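Local coordinates for microbial serine proteinases; subtilisin (PDB 2GKO), which hydrolyses peptide bonds as a cold-adapted serine protease of the subtilisin family and binds several calcium ions, at the calcium ion site. Residues are numbered along the deposited sequence; one frame, centred on the assembly and turned at random.

The calcium ion site. Residues 27, 29, 49, 97, 99, 131-132. With CA (calcium ion), chain B.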
# COMPACT_ATOMS: atom_id res chain seq x y z
N GLY A 27 -13.44 9.08 -6.19
CA GLY A 27 -13.84 8.15 -7.23
C GLY A 27 -12.99 6.90 -7.35
O GLY A 27 -13.43 5.95 -7.99
N ASN A 29 -11.13 3.53 -5.94
CA ASN A 29 -11.37 2.53 -4.89
C ASN A 29 -10.06 1.90 -4.49
O ASN A 29 -9.30 1.47 -5.35
CB ASN A 29 -12.32 1.45 -5.42
CG ASN A 29 -13.56 2.04 -6.04
OD1 ASN A 29 -14.45 2.51 -5.32
ND2 ASN A 29 -13.59 2.10 -7.38
N GLU A 49 -17.00 1.61 1.44
CA GLU A 49 -17.91 1.31 0.35
C GLU A 49 -18.23 -0.19 0.25
O GLU A 49 -19.39 -0.55 0.12
CB GLU A 49 -17.32 1.81 -0.96
CG GLU A 49 -18.32 1.79 -2.09
CD GLU A 49 -17.78 2.57 -3.25
OE1 GLU A 49 -16.95 2.03 -3.95
OE2 GLU A 49 -18.14 3.76 -3.44
N ASP A 97 -12.47 5.65 -1.94
CA ASP A 97 -13.47 4.72 -1.45
C ASP A 97 -12.75 3.49 -0.95
O ASP A 97 -11.93 2.93 -1.67
CB ASP A 97 -14.39 4.30 -2.58
CG ASP A 97 -15.13 5.43 -3.25
OD1 ASP A 97 -15.23 6.54 -2.67
OD2 ASP A 97 -15.68 5.28 -4.36
N TRP A 99 -12.54 -0.39 -0.07
CA TRP A 99 -13.06 -1.75 -0.21
C TRP A 99 -12.24 -2.60 0.74
O TRP A 99 -11.07 -2.90 0.48
CB TRP A 99 -12.90 -2.29 -1.63
CG TRP A 99 -13.69 -1.59 -2.65
CD1 TRP A 99 -14.45 -0.45 -2.50
CD2 TRP A 99 -13.80 -1.95 -4.03
NE1 TRP A 99 -15.03 -0.10 -3.69
CE2 TRP A 99 -14.64 -0.99 -4.65
CE3 TRP A 99 -13.27 -2.99 -4.80
CZ2 TRP A 99 -14.96 -1.06 -6.02
CZ3 TRP A 99 -13.59 -3.05 -6.15
CH2 TRP A 99 -14.43 -2.10 -6.74
N THR A 131 -15.01 0.75 -12.91
CA THR A 131 -14.43 1.66 -11.93
C THR A 131 -12.95 1.32 -11.75
O THR A 131 -12.51 0.23 -12.12
CB THR A 131 -15.23 1.56 -10.60
OG1 THR A 131 -14.91 2.68 -9.76
CG2 THR A 131 -14.85 0.32 -9.81
N LYS A 132 -12.21 2.27 -11.19
CA LYS A 132 -10.77 2.14 -11.01
C LYS A 132 -10.49 1.61 -9.61
O LYS A 132 -11.08 2.06 -8.62
CB LYS A 132 -10.08 3.48 -11.27
CG LYS A 132 -10.30 4.02 -12.69
CD LYS A 132 -9.95 2.99 -13.76
CE LYS A 132 -9.65 3.66 -15.09
NZ LYS A 132 -9.22 2.68 -16.13
CA CA B . -16.35 3.56 -5.49
O HOH W 1 -18.41 4.47 -5.93
O HOH W 2 -17.06 1.86 -6.91
O HOH W 3 -15.73 4.58 -7.30
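Seven oxygens are seen around this calcium ion, four from side chains and three from waters. Glu49 grips unevenly with both carboxylate oxygens: OE1 lies 2.3 Å from CA, OE2 2.7 Å. Its CG is anti to the backbone N (chi1 -168°) and the chain runs on extended, carrying the carboxylate out to the metal. Asp97 gives one oxygen, OD2, at 2.2 Å from CA; Asn29 adds its amide oxygen OD1, also 2.2 Å from CA. Both carry CG beside the backbone N, anti to the carbonyl carbon (chi1 -60° in Asp97), which turns the two side chains toward the ion from the starts of their strands. Two carboxylates facing one ion would balance its double charge, with a neutral amide and waters 1, 2 and 3 as the further ligands seen.

The second shell fixes how these groups are turned. ND2 of Asn29 donates to Thr131 OG1 (2.8 Å), which lies in the amide plane, and also to the carbonyl O of Lys132, approached from above the carbonyl plane. Two acceptors on the nitrogen settle the amide's orientation and keep OD1 toward the metal. Trp99 NE1 points in its ring plane at Glu49 OE1 (2.9 Å, nearly straight at 172°), using that oxygen's anti lone pair while the metal also holds it. One indole face packs under Asn29 CB, offset toward the rim. Water 3 is held in turn by Gly27 O at 2.8 Å and by Thr131 OG1.

The site joins the starts of strands 29-34, 48-53 and 97-102, while Thr131 and Lys132 come from the loop between helix 112-129 and strand 133-137. One ion thus ties three strands together, which likely stiffens this part of the subtilisin fold.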